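Local coordinates for protein putative N-acetylmuramoyl-L-alanine amidase,autolysin cwp6 (Peptoclostridium difficile, PDB 5J72) that probably hydrolyses the amide bond between N-acetylmuramic acid and L-alanine in peptidoglycan, as a zinc-dependent autolysin carrying cell-wall-binding CWB2 domains, at residues K479-T484 and I529-S534; V541-K546 and I600-A605; S469-G474 and D608-M613. All blocks are in the same frame, centred on the assembly; numbering follows the deposited sequence.

All three contacts belong to the zinc amidase domain and gather round its six-stranded mixed sheet. Interactions 1 and 2 share that sheet: strand 525-532, which interaction 1 joins to helix 477-494, lies beside strand 599-606, which interaction 2 pairs with strand 541-544. Their centres are about 11 Å apart. Along the chain interaction 1 closes before interaction 2 opens, and interaction 3 spans both, tying the loop before helix 477-494 to helix 610-614. It lies about 12 Å from interaction 1 and 19 Å from interaction 2, centre to centre. Interaction 1 supplies the zinc ligand H530, interaction 2 brings E603 near the metal, and interaction 3 lies farther out.

Interaction 1: K479-T484 and I529-S534; sequences KYTLNT and IHYNAS. With ZN (zinc ion), chain I.
The Y531 ring is met on one face by the side chain of Y480 and at its edge by two threonines of the same helix. Y480 CB lies over that face, 4.0 Å from the ring centroid, in a CH-pi contact. Beyond CB, the Y480 ring turns its own edge toward the same face, giving a T-shaped pair with planes at 67°. T481 CG2 and T484 OG1 lie near the Y531 ring plane, so the tyrosine fits against one side of the helix through its face and its rim. At the phenol tip, Y531 OH donates to T484 OG1 over 2.7 Å. T484 OG1 in turn donates to Y480 O, also at 2.7 Å, from above the carbonyl plane. Y480 O therefore holds both T484 N and T484 OG1. A threonine suits this place because its hydroxyl relays between phenol and helix backbone while CG2, anti to the backbone N, packs on I529 CG2 at 3.8 Å.

Here helix 477-494 packs on strand 525-532 of the amidase sheet, segments 479-484 and 529-532 crossing at 138°, and side chains alternate along the strand. I529 and Y531 point to the helix, whereas H530 points away from it to the metal. H530 ND1 binds zinc at 2.2 Å, with H460, E477 and three waters completing the coordination. E477, just before the segment on the same helix, also accepts from Y531 N, so the backbone next to H530 is tied to a second zinc ligand.

Closest to the strand backbone is T481: its CG2 sits 3.1 Å from I529 O, and its hydroxyl, held between the backbone N and carbonyl carbon, bonds to G459 O.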
ATOM      1  N   LYS A 479      -7.576 -18.685  13.331  1.00 25.34           N
ATOM      2  CA  LYS A 479      -6.676 -17.603  12.930  1.00 23.68           C
ATOM      3  C   LYS A 479      -5.304 -18.164  12.442  1.00 25.38           C
ATOM      4  O   LYS A 479      -4.658 -17.569  11.577  1.00 26.57           O
ATOM      5  CB  LYS A 479      -6.366 -16.721  14.102  1.00 31.96           C
ATOM      6  CG  LYS A 479      -7.635 -16.114  14.684  1.00 42.20           C
ATOM      7  CD  LYS A 479      -7.326 -15.409  15.955  1.00 49.34           C
ATOM      8  CE  LYS A 479      -8.545 -14.643  16.417  1.00 57.84           C
ATOM      9  NZ  LYS A 479      -8.265 -13.977  17.705  1.00 60.40           N
ATOM     10  N   TYR A 480      -4.869 -19.284  13.033  1.00 25.00           N
ATOM     11  CA  TYR A 480      -3.594 -19.827  12.605  1.00 26.69           C
ATOM     12  C   TYR A 480      -3.814 -20.431  11.236  1.00 26.03           C
ATOM     13  O   TYR A 480      -2.877 -20.396  10.413  1.00 23.00           O
ATOM     14  CB  TYR A 480      -3.146 -20.928  13.573  1.00 27.76           C
ATOM     15  CG  TYR A 480      -2.263 -20.378  14.655  1.00 32.55           C
ATOM     16  CD1 TYR A 480      -0.884 -20.576  14.620  1.00 33.44           C
ATOM     17  CD2 TYR A 480      -2.801 -19.677  15.731  1.00 38.79           C
ATOM     18  CE1 TYR A 480      -0.065 -20.097  15.623  1.00 34.01           C
ATOM     19  CE2 TYR A 480      -1.982 -19.191  16.750  1.00 43.35           C
ATOM     20  CZ  TYR A 480      -0.614 -19.407  16.692  1.00 42.54           C
ATOM     21  OH  TYR A 480       0.223 -18.962  17.691  1.00 33.79           O
ATOM     22  N   THR A 481      -5.034 -20.978  10.968  1.00 20.55           N
ATOM     23  CA  THR A 481      -5.159 -21.564   9.621  1.00 23.76           C
ATOM     24  C   THR A 481      -5.191 -20.436   8.630  1.00 22.85           C
ATOM     25  O   THR A 481      -4.632 -20.586   7.525  1.00 20.59           O
ATOM     26  CB  THR A 481      -6.441 -22.439   9.444  1.00 25.32           C
ATOM     27  OG1 THR A 481      -7.600 -21.635   9.651  1.00 23.71           O
ATOM     28  CG2 THR A 481      -6.485 -23.597  10.418  1.00 22.10           C
ATOM     29  N   LEU A 482      -5.878 -19.323   8.955  1.00 19.43           N
ATOM     30  CA  LEU A 482      -5.889 -18.220   7.975  1.00 21.37           C
ATOM     31  C   LEU A 482      -4.452 -17.640   7.705  1.00 20.79           C
ATOM     32  O   LEU A 482      -4.081 -17.420   6.555  1.00 20.78           O
ATOM     33  CB  LEU A 482      -6.827 -17.055   8.428  1.00 20.47           C
ATOM     34  CG  LEU A 482      -6.810 -15.881   7.436  1.00 20.49           C
ATOM     35  CD1 LEU A 482      -7.320 -16.320   6.080  1.00 21.47           C
ATOM     36  CD2 LEU A 482      -7.671 -14.765   8.030  1.00 25.97           C
ATOM     37  N   ASN A 483      -3.671 -17.381   8.764  1.00 21.19           N
ATOM     38  CA  ASN A 483      -2.303 -16.834   8.565  1.00 23.36           C
ATOM     39  C   ASN A 483      -1.416 -17.868   7.793  1.00 24.40           C
ATOM     40  O   ASN A 483      -0.644 -17.469   6.950  1.00 20.87           O
ATOM     41  CB  ASN A 483      -1.684 -16.525   9.891  1.00 25.63           C
ATOM     42  CG  ASN A 483      -2.419 -15.370  10.542  1.00 31.46           C
ATOM     43  OD1 ASN A 483      -2.907 -14.484   9.808  1.00 30.11           O
ATOM     44  ND2 ASN A 483      -2.643 -15.387  11.875  1.00 33.69           N
ATOM     45  N   THR A 484      -1.579 -19.172   8.091  1.00 22.65           N
ATOM     46  CA  THR A 484      -0.792 -20.181   7.377  1.00 22.10           C
ATOM     47  C   THR A 484      -1.203 -20.183   5.892  1.00 19.72           C
ATOM     48  O   THR A 484      -0.354 -20.145   4.995  1.00 19.91           O
ATOM     49  CB  THR A 484      -1.089 -21.579   7.980  1.00 22.31           C
ATOM     50  OG1 THR A 484      -0.710 -21.562   9.333  1.00 21.12           O
ATOM     51  CG2 THR A 484      -0.279 -22.707   7.216  1.00 21.67           C
ATOM     52  N   ILE A 529      -6.440 -26.577   5.344  1.00 18.11           N
ATOM     53  CA  ILE A 529      -5.384 -26.398   6.306  1.00 19.20           C
ATOM     54  C   ILE A 529      -6.012 -26.268   7.664  1.00 23.08           C
ATOM     55  O   ILE A 529      -6.851 -25.385   7.881  1.00 22.12           O
ATOM     56  CB  ILE A 529      -4.541 -25.113   5.941  1.00 21.13           C
ATOM     57  CG1 ILE A 529      -3.771 -25.391   4.610  1.00 20.95           C
ATOM     58  CG2 ILE A 529      -3.493 -24.793   7.032  1.00 19.97           C
ATOM     59  CD1 ILE A 529      -3.033 -24.161   4.067  1.00 22.25           C
ATOM     60  N   HIS A 530      -5.594 -27.129   8.575  1.00 22.47           N
ATOM     61  CA  HIS A 530      -6.138 -27.211   9.925  1.00 22.18           C
ATOM     62  C   HIS A 530      -5.034 -27.377  10.978  1.00 27.53           C
ATOM     63  O   HIS A 530      -3.873 -27.588  10.624  1.00 25.95           O
ATOM     64  CB  HIS A 530      -7.080 -28.433   9.997  1.00 25.43           C
ATOM     65  CG  HIS A 530      -8.403 -28.200   9.321  1.00 25.32           C
ATOM     66  ND1 HIS A 530      -9.587 -28.011  10.047  1.00 25.68           N
ATOM     67  CD2 HIS A 530      -8.712 -28.107   7.995  1.00 23.31           C
ATOM     68  CE1 HIS A 530     -10.534 -27.800   9.138  1.00 25.41           C
ATOM     69  NE2 HIS A 530     -10.077 -27.844   7.888  1.00 25.02           N
ATOM     70  N   TYR A 531      -5.388 -27.243  12.276  1.00 26.96           N
ATOM     71  CA  TYR A 531      -4.443 -27.476  13.376  1.00 30.06           C
ATOM     72  C   TYR A 531      -5.083 -28.553  14.284  1.00 34.68           C
ATOM     73  O   TYR A 531      -6.304 -28.530  14.468  1.00 33.88           O
ATOM     74  CB  TYR A 531      -4.154 -26.185  14.139  1.00 31.35           C
ATOM     75  CG  TYR A 531      -3.085 -25.382  13.431  1.00 32.54           C
ATOM     76  CD1 TYR A 531      -1.758 -25.434  13.844  1.00 29.55           C
ATOM     77  CD2 TYR A 531      -3.391 -24.619  12.305  1.00 27.92           C
ATOM     78  CE1 TYR A 531      -0.758 -24.765  13.145  1.00 27.31           C
ATOM     79  CE2 TYR A 531      -2.394 -23.944  11.600  1.00 28.96           C
ATOM     80  CZ  TYR A 531      -1.081 -24.024  12.019  1.00 29.64           C
ATOM     81  OH  TYR A 531      -0.094 -23.363  11.316  1.00 27.79           O
ATOM     82  N   ASN A 532      -4.287 -29.520  14.787  1.00 32.75           N
ATOM     83  CA  ASN A 532      -4.793 -30.640  15.607  1.00 33.96           C
ATOM     84  C   ASN A 532      -4.900 -30.272  17.061  1.00 34.73           C
ATOM     85  O   ASN A 532      -4.457 -29.198  17.475  1.00 31.97           O
ATOM     86  CB  ASN A 532      -3.858 -31.846  15.539  1.00 33.98           C
ATOM     87  CG  ASN A 532      -4.514 -33.014  14.910  1.00 39.43           C
ATOM     88  OD1 ASN A 532      -5.686 -33.266  15.188  1.00 39.45           O
ATOM     89  ND2 ASN A 532      -3.862 -33.757  14.013  1.00 35.25           N
ATOM     90  N   ALA A 533      -5.490 -31.196  17.841  1.00 34.81           N
ATOM     91  CA  ALA A 533      -5.670 -31.038  19.305  1.00 41.50           C
ATOM     92  C   ALA A 533      -6.021 -32.416  19.888  1.00 39.58           C
ATOM     93  O   ALA A 533      -6.446 -33.291  19.159  1.00 37.20           O
ATOM     94  CB  ALA A 533      -6.822 -30.053  19.618  1.00 37.01           C
ATOM     95  N   SER A 534      -5.831 -32.585  21.165  1.00 42.94           N
ATOM     96  CA  SER A 534      -6.192 -33.781  21.909  1.00 49.06           C
ATOM     97  C   SER A 534      -6.173 -33.232  23.353  1.00 55.45           C
ATOM     98  O   SER A 534      -7.210 -32.909  23.906  1.00 59.36           O
ATOM     99  CB  SER A 534      -5.199 -34.920  21.653  1.00 50.28           C
ATOM    100  OG  SER A 534      -3.854 -34.629  22.007  1.00 51.35           O
TER
HETATM  101 ZN    ZN I 707      -9.913 -28.337  12.195  0.69 36.08          ZN
HETATM  102  O   HOH W   1      -8.568 -29.895  12.847  1.00 49.90           O
HETATM  103  O   HOH W   2     -11.352 -29.876  11.736  1.00 46.68           O
HETATM  104  O   HOH W   3     -10.584 -28.780  14.401  1.00 46.50           O

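Interaction 2: V541-K546 and I600-A605; sequences VEIYYK and ILVECA
Strands 541-544 and 600-604 run antiparallel at 167°, the one antiparallel pairing in the amidase's otherwise parallel sheet. E542 with E603 and Y544 with L601 are hydrogen-bonded pairs; I543 with V602, between them, is non-hydrogen-bonded. Around Y544, two bonds of nearly equal length lie in the carbonyl planes: Y544 N to L601 O at 2.9 Å and L601 N to Y544 O at 3.0 Å. Toward the other end the pairing loosens. E603 N still meets E542 O at 2.9 Å, nearly along the C=O axis, but E542 N to E603 O is weak at 3.4 Å.

Side chains alternate between the two faces. Branched aliphatics suit the face under helix 554-569 and helix 619-637: I543 lies alongside V602 and I600, its CG2 4.0 Å from I600 CB. I543 touches A559 and I562 of the first helix, and V602 touches I629 of the second.

On the other face, E542 and E603 run side by side, E542 CG against E603 CB at 3.8 Å, with carboxylate planes 75° apart. Extended beyond CG, E542 reaches R575 and K578, whose salt bridges with OE1 would offset the repulsion between two acids. E603 instead bends at chi2 (-86°), and its nearest side-chain atom is about 5 Å from the zinc. If ionised, the carboxylate would add negative charge beside the metal and its waters.

Y544 supplies the remaining flat group of this face. The edge of its ring lies toward L601 O and E603 CG, and the phenol reaches back along its own strand: Y544 OH donates to E542 OE2 at 3.1 Å, from above the carboxylate plane.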
ATOM      1  N   VAL A 541       2.721 -33.669  12.909  1.00 38.06           N
ATOM      2  CA  VAL A 541       1.999 -33.310  11.692  1.00 35.04           C
ATOM      3  C   VAL A 541       1.479 -34.588  11.023  1.00 35.22           C
ATOM      4  O   VAL A 541       2.152 -35.638  11.047  1.00 32.85           O
ATOM      5  CB  VAL A 541       2.989 -32.512  10.752  1.00 35.43           C
ATOM      6  CG1 VAL A 541       4.277 -33.300  10.521  1.00 37.00           C
ATOM      7  CG2 VAL A 541       2.358 -32.255   9.383  1.00 29.70           C
ATOM      8  N   GLU A 542       0.272 -34.517  10.437  1.00 30.01           N
ATOM      9  CA  GLU A 542      -0.329 -35.624   9.693  1.00 31.36           C
ATOM     10  C   GLU A 542      -1.167 -35.028   8.612  1.00 28.67           C
ATOM     11  O   GLU A 542      -1.627 -33.899   8.763  1.00 29.61           O
ATOM     12  CB  GLU A 542      -1.223 -36.494  10.585  1.00 31.92           C
ATOM     13  CG  GLU A 542      -2.278 -35.666  11.328  1.00 35.79           C
ATOM     14  CD  GLU A 542      -3.016 -36.527  12.393  1.00 46.40           C
ATOM     15  OE1 GLU A 542      -2.400 -37.508  12.912  1.00 42.47           O
ATOM     16  OE2 GLU A 542      -4.195 -36.236  12.682  1.00 43.34           O
ATOM     17  N   ILE A 543      -1.362 -35.745   7.544  1.00 29.35           N
ATOM     18  CA  ILE A 543      -2.180 -35.226   6.483  1.00 29.15           C
ATOM     19  C   ILE A 543      -3.147 -36.333   6.097  1.00 31.84           C
ATOM     20  O   ILE A 543      -2.725 -37.477   5.962  1.00 32.06           O
ATOM     21  CB  ILE A 543      -1.253 -34.824   5.292  1.00 27.95           C
ATOM     22  CG1 ILE A 543      -0.184 -33.747   5.786  1.00 29.22           C
ATOM     23  CG2 ILE A 543      -2.113 -34.310   4.111  1.00 23.96           C
ATOM     24  CD1 ILE A 543       0.713 -33.232   4.717  1.00 31.93           C
ATOM     25  N   TYR A 544      -4.410 -36.008   5.886  1.00 31.21           N
ATOM     26  CA  TYR A 544      -5.395 -36.970   5.427  1.00 30.02           C
ATOM     27  C   TYR A 544      -5.530 -36.906   3.964  1.00 30.46           C
ATOM     28  O   TYR A 544      -5.527 -35.792   3.399  1.00 27.45           O
ATOM     29  CB  TYR A 544      -6.764 -36.654   6.042  1.00 32.12           C
ATOM     30  CG  TYR A 544      -6.767 -37.011   7.499  1.00 32.76           C
ATOM     31  CD1 TYR A 544      -6.415 -36.084   8.455  1.00 35.67           C
ATOM     32  CD2 TYR A 544      -7.049 -38.316   7.917  1.00 31.29           C
ATOM     33  CE1 TYR A 544      -6.330 -36.427   9.792  1.00 46.88           C
ATOM     34  CE2 TYR A 544      -6.961 -38.669   9.248  1.00 34.57           C
ATOM     35  CZ  TYR A 544      -6.597 -37.723  10.184  1.00 44.12           C
ATOM     36  OH  TYR A 544      -6.465 -38.054  11.506  1.00 52.89           O
ATOM     37  N   TYR A 545      -5.688 -38.043   3.295  1.00 26.54           N
ATOM     38  CA  TYR A 545      -5.867 -37.997   1.859  1.00 25.55           C
ATOM     39  C   TYR A 545      -7.037 -38.959   1.494  1.00 27.68           C
ATOM     40  O   TYR A 545      -7.552 -39.578   2.408  1.00 28.43           O
ATOM     41  CB  TYR A 545      -4.541 -38.336   1.118  1.00 28.08           C
ATOM     42  CG  TYR A 545      -4.042 -39.741   1.406  1.00 31.18           C
ATOM     43  CD1 TYR A 545      -3.396 -40.042   2.609  1.00 33.53           C
ATOM     44  CD2 TYR A 545      -4.236 -40.767   0.491  1.00 38.33           C
ATOM     45  CE1 TYR A 545      -2.970 -41.343   2.890  1.00 37.93           C
ATOM     46  CE2 TYR A 545      -3.800 -42.064   0.758  1.00 41.35           C
ATOM     47  CZ  TYR A 545      -3.173 -42.346   1.956  1.00 43.69           C
ATOM     48  OH  TYR A 545      -2.746 -43.639   2.184  1.00 49.06           O
ATOM     49  N   LYS A 546      -7.453 -39.052   0.228  1.00 27.58           N
ATOM     50  CA  LYS A 546      -8.645 -39.845  -0.096  1.00 28.59           C
ATOM     51  C   LYS A 546      -8.352 -41.370  -0.017  1.00 35.97           C
ATOM     52  O   LYS A 546      -7.324 -41.833  -0.521  1.00 34.94           O
ATOM     53  CB  LYS A 546      -9.127 -39.494  -1.482  1.00 27.98           C
ATOM     54  CG  LYS A 546      -9.640 -38.081  -1.649  1.00 25.78           C
ATOM     55  CD  LYS A 546     -10.196 -37.908  -3.005  1.00 30.35           C
ATOM     56  CE  LYS A 546     -10.820 -36.571  -3.184  1.00 33.86           C
ATOM     57  NZ  LYS A 546     -11.519 -36.438  -4.523  1.00 35.15           N
ATOM     58  N   ILE A 600      -6.842 -32.885   0.028  1.00 24.53           N
ATOM     59  CA  ILE A 600      -6.186 -33.387   1.219  1.00 20.66           C
ATOM     60  C   ILE A 600      -6.474 -32.419   2.327  1.00 23.59           C
ATOM     61  O   ILE A 600      -6.902 -31.272   2.074  1.00 22.90           O
ATOM     62  CB  ILE A 600      -4.657 -33.488   1.110  1.00 24.85           C
ATOM     63  CG1 ILE A 600      -4.089 -32.078   0.689  1.00 28.14           C
ATOM     64  CG2 ILE A 600      -4.264 -34.570   0.022  1.00 22.94           C
ATOM     65  CD1 ILE A 600      -2.603 -32.023   0.798  1.00 28.91           C
ATOM     66  N   LEU A 601      -6.209 -32.844   3.548  1.00 22.75           N
ATOM     67  CA  LEU A 601      -6.386 -31.995   4.692  1.00 22.83           C
ATOM     68  C   LEU A 601      -5.164 -32.097   5.543  1.00 24.12           C
ATOM     69  O   LEU A 601      -4.818 -33.153   6.069  1.00 24.72           O
ATOM     70  CB  LEU A 601      -7.647 -32.321   5.502  1.00 23.99           C
ATOM     71  CG  LEU A 601      -7.965 -31.406   6.698  1.00 24.04           C
ATOM     72  CD1 LEU A 601      -9.467 -31.372   6.898  1.00 25.69           C
ATOM     73  CD2 LEU A 601      -7.311 -31.826   7.992  1.00 26.00           C
ATOM     74  N   VAL A 602      -4.479 -30.972   5.692  1.00 21.87           N
ATOM     75  CA  VAL A 602      -3.251 -30.886   6.443  1.00 21.31           C
ATOM     76  C   VAL A 602      -3.504 -30.494   7.859  1.00 25.27           C
ATOM     77  O   VAL A 602      -4.137 -29.474   8.090  1.00 25.17           O
ATOM     78  CB  VAL A 602      -2.314 -29.809   5.809  1.00 20.27           C
ATOM     79  CG1 VAL A 602      -0.992 -29.710   6.578  1.00 19.82           C
ATOM     80  CG2 VAL A 602      -2.071 -30.134   4.324  1.00 22.22           C
ATOM     81  N   GLU A 603      -3.014 -31.310   8.847  1.00 25.61           N
ATOM     82  CA  GLU A 603      -3.093 -30.923  10.256  1.00 26.11           C
ATOM     83  C   GLU A 603      -1.677 -30.501  10.545  1.00 29.45           C
ATOM     84  O   GLU A 603      -0.836 -31.360  10.907  1.00 26.55           O
ATOM     85  CB  GLU A 603      -3.485 -32.109  11.139  1.00 27.86           C
ATOM     86  CG  GLU A 603      -4.889 -32.567  10.792  1.00 32.35           C
ATOM     87  CD  GLU A 603      -5.944 -31.762  11.567  1.00 37.74           C
ATOM     88  OE1 GLU A 603      -5.585 -30.794  12.246  1.00 38.72           O
ATOM     89  OE2 GLU A 603      -7.125 -32.116  11.485  1.00 43.27           O
ATOM     90  N   CYS A 604      -1.370 -29.190  10.367  1.00 27.32           N
ATOM     91  CA  CYS A 604      -0.007 -28.655  10.483  1.00 26.35           C
ATOM     92  C   CYS A 604       0.767 -29.036  11.714  1.00 29.33           C
ATOM     93  O   CYS A 604       1.962 -29.310  11.643  1.00 30.47           O
ATOM     94  CB  CYS A 604      -0.051 -27.128  10.388  1.00 25.43           C
ATOM     95  SG  CYS A 604      -0.889 -26.545   8.893  1.00 27.03           S
ATOM     96  N   ALA A 605       0.085 -28.969  12.865  1.00 30.43           N
ATOM     97  CA  ALA A 605       0.706 -29.195  14.158  1.00 30.17           C
ATOM     98  C   ALA A 605      -0.429 -29.247  15.194  1.00 31.85           C
ATOM     99  O   ALA A 605      -1.586 -28.950  14.850  1.00 29.65           O
ATOM    100  CB  ALA A 605       1.617 -28.022  14.477  1.00 29.95           C
TER

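Interaction 3: S469-G474 and D608-M613; sequences SGLNGG and DNKSDM
A leucine methyl pressed against backbone is the striking feature here: L471 CD1 lies 3.4 Å from D608 C and equally close to N609 C and K610 N, where the chain enters a helix. Its CG stands anti to the carbonyl carbon (chi1 -46°), which sends the forked end across to the opposite segment. CD1 also meets M613 CG at 3.6 Å, while CD2 crosses obliquely over the aliphatic part of K610, touching its CG. An apolar, branched tip suits this site, since it can press on peptide atoms and two side-chain methylenes at once.

A side chain turns or caps the backbone in each segment. S469 OG accepts from L471 N at 3.0 Å, forming an ST turn, and also bonds to I607 O, so the serine ties its loop to the chain just before D608. N609 is the N-cap of helix 610-614: its OD1 accepts from D612 N at 2.9 Å, in the carbonyl plane, and its ND2 reaches G536 O. The contacts of L471 and S469 join the loop between strands 468-469 and 475-476 to the chain leading from strand 599-606 into helix 610-614 of the amidase domain.

Beside the leucine, the N472 side chain crosses M613 at about a right angle. S469 CB packs on D608 CA at 3.8 Å, and the D608 carboxylate turns away to accept from S534 N through OD1.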
ATOM      1  N   SER A 469      -6.370 -23.069  22.447  1.00 34.75           N
ATOM      2  CA  SER A 469      -5.413 -23.465  23.464  1.00 34.88           C
ATOM      3  C   SER A 469      -4.888 -22.187  24.119  1.00 35.92           C
ATOM      4  O   SER A 469      -5.102 -21.087  23.604  1.00 34.34           O
ATOM      5  CB  SER A 469      -4.248 -24.223  22.827  1.00 36.92           C
ATOM      6  OG  SER A 469      -3.193 -23.317  22.517  1.00 36.79           O
ATOM      7  N   GLY A 470      -4.203 -22.347  25.256  1.00 40.32           N
ATOM      8  CA  GLY A 470      -3.652 -21.200  25.950  1.00 40.78           C
ATOM      9  C   GLY A 470      -2.211 -20.945  25.558  1.00 46.67           C
ATOM     10  O   GLY A 470      -1.603 -20.024  26.100  1.00 48.92           O
ATOM     11  N   LEU A 471      -1.633 -21.751  24.618  1.00 48.21           N
ATOM     12  CA  LEU A 471      -0.227 -21.512  24.198  1.00 45.99           C
ATOM     13  C   LEU A 471      -0.072 -20.237  23.291  1.00 42.40           C
ATOM     14  O   LEU A 471      -1.046 -19.770  22.649  1.00 38.84           O
ATOM     15  CB  LEU A 471       0.326 -22.740  23.457  1.00 44.03           C
ATOM     16  CG  LEU A 471       0.047 -24.089  24.129  1.00 47.84           C
ATOM     17  CD1 LEU A 471       0.481 -25.247  23.208  1.00 50.60           C
ATOM     18  CD2 LEU A 471       0.819 -24.185  25.462  1.00 47.65           C
ATOM     19  N   ASN A 472       1.153 -19.685  23.238  1.00 39.37           N
ATOM     20  CA  ASN A 472       1.462 -18.516  22.399  1.00 41.03           C
ATOM     21  C   ASN A 472       0.530 -17.365  22.671  1.00 43.45           C
ATOM     22  O   ASN A 472       0.112 -16.665  21.747  1.00 44.03           O
ATOM     23  CB  ASN A 472       1.414 -18.877  20.869  1.00 42.63           C
ATOM     24  CG  ASN A 472       2.455 -19.923  20.460  1.00 44.59           C
ATOM     25  OD1 ASN A 472       2.523 -20.299  19.254  1.00 42.82           O
ATOM     26  ND2 ASN A 472       3.270 -20.503  21.399  1.00 37.84           N
ATOM     27  N   GLY A 473       0.205 -17.135  23.979  1.00 44.27           N
ATOM     28  CA  GLY A 473      -0.670 -16.028  24.351  1.00 43.97           C
ATOM     29  C   GLY A 473      -2.128 -16.247  23.987  1.00 48.65           C
ATOM     30  O   GLY A 473      -2.892 -15.292  23.906  1.00 49.38           O
ATOM     31  N   GLY A 474      -2.545 -17.517  23.798  1.00 48.37           N
ATOM     32  CA  GLY A 474      -3.926 -17.783  23.399  1.00 46.62           C
ATOM     33  C   GLY A 474      -3.896 -18.062  21.906  1.00 45.97           C
ATOM     34  O   GLY A 474      -3.355 -17.280  21.105  1.00 41.43           O
ATOM     35  N   ASP A 608      -2.391 -27.356  20.784  1.00 34.90           N
ATOM     36  CA  ASP A 608      -2.366 -27.496  22.258  1.00 34.70           C
ATOM     37  C   ASP A 608      -1.086 -28.237  22.671  1.00 38.73           C
ATOM     38  O   ASP A 608      -1.000 -28.706  23.802  1.00 40.25           O
ATOM     39  CB  ASP A 608      -3.609 -28.283  22.778  1.00 38.50           C
ATOM     40  CG  ASP A 608      -3.782 -29.651  22.100  1.00 45.81           C
ATOM     41  OD1 ASP A 608      -4.651 -30.439  22.549  1.00 46.80           O
ATOM     42  OD2 ASP A 608      -3.041 -29.937  21.109  1.00 46.38           O
ATOM     43  N   ASN A 609      -0.088 -28.372  21.774  1.00 40.39           N
ATOM     44  CA  ASN A 609       1.179 -29.013  22.194  1.00 42.49           C
ATOM     45  C   ASN A 609       2.283 -27.934  22.242  1.00 42.15           C
ATOM     46  O   ASN A 609       2.593 -27.322  21.223  1.00 40.80           O
ATOM     47  CB  ASN A 609       1.595 -30.150  21.265  1.00 41.40           C
ATOM     48  CG  ASN A 609       2.923 -30.729  21.704  1.00 48.92           C
ATOM     49  OD1 ASN A 609       3.989 -30.268  21.250  1.00 48.91           O
ATOM     50  ND2 ASN A 609       2.942 -31.712  22.614  1.00 49.08           N
ATOM     51  N   LYS A 610       2.874 -27.695  23.422  1.00 40.87           N
ATOM     52  CA  LYS A 610       3.896 -26.652  23.571  1.00 40.26           C
ATOM     53  C   LYS A 610       5.119 -26.824  22.674  1.00 41.48           C
ATOM     54  O   LYS A 610       5.624 -25.836  22.136  1.00 41.39           O
ATOM     55  CB  LYS A 610       4.377 -26.600  25.021  1.00 47.18           C
ATOM     56  CG  LYS A 610       4.624 -25.158  25.446  1.00 56.78           C
ATOM     57  CD  LYS A 610       5.800 -25.015  26.397  1.00 60.72           C
ATOM     58  CE  LYS A 610       6.075 -23.554  26.579  1.00 60.72           C
ATOM     59  NZ  LYS A 610       7.141 -23.117  25.650  1.00 67.20           N
ATOM     60  N   SER A 611       5.618 -28.041  22.525  1.00 42.63           N
ATOM     61  CA  SER A 611       6.792 -28.230  21.668  1.00 48.76           C
ATOM     62  C   SER A 611       6.485 -27.794  20.169  1.00 47.65           C
ATOM     63  O   SER A 611       7.292 -27.098  19.558  1.00 45.29           O
ATOM     64  CB  SER A 611       7.235 -29.684  21.731  1.00 51.49           C
ATOM     65  OG  SER A 611       8.316 -29.916  20.838  1.00 55.40           O
ATOM     66  N   ASP A 612       5.308 -28.198  19.625  1.00 47.53           N
ATOM     67  CA  ASP A 612       4.864 -27.845  18.265  1.00 43.50           C
ATOM     68  C   ASP A 612       4.672 -26.346  18.157  1.00 41.32           C
ATOM     69  O   ASP A 612       5.220 -25.720  17.258  1.00 40.29           O
ATOM     70  CB  ASP A 612       3.525 -28.546  17.936  1.00 42.01           C
ATOM     71  CG  ASP A 612       3.633 -30.012  17.592  1.00 43.38           C
ATOM     72  OD1 ASP A 612       2.591 -30.629  17.274  1.00 42.65           O
ATOM     73  OD2 ASP A 612       4.761 -30.549  17.629  1.00 44.19           O
ATOM     74  N   MET A 613       3.889 -25.747  19.096  1.00 39.04           N
ATOM     75  CA  MET A 613       3.582 -24.306  19.073  1.00 37.88           C
ATOM     76  C   MET A 613       4.795 -23.418  19.288  1.00 37.86           C
ATOM     77  O   MET A 613       4.814 -22.276  18.817  1.00 35.32           O
ATOM     78  CB  MET A 613       2.506 -23.989  20.124  1.00 37.91           C
ATOM     79  CG  MET A 613       1.198 -24.606  19.743  1.00 41.59           C
ATOM     80  SD  MET A 613       0.564 -23.716  18.261  1.00 46.54           S
ATOM     81  CE  MET A 613       0.759 -24.906  17.111  1.00 47.90           C
TER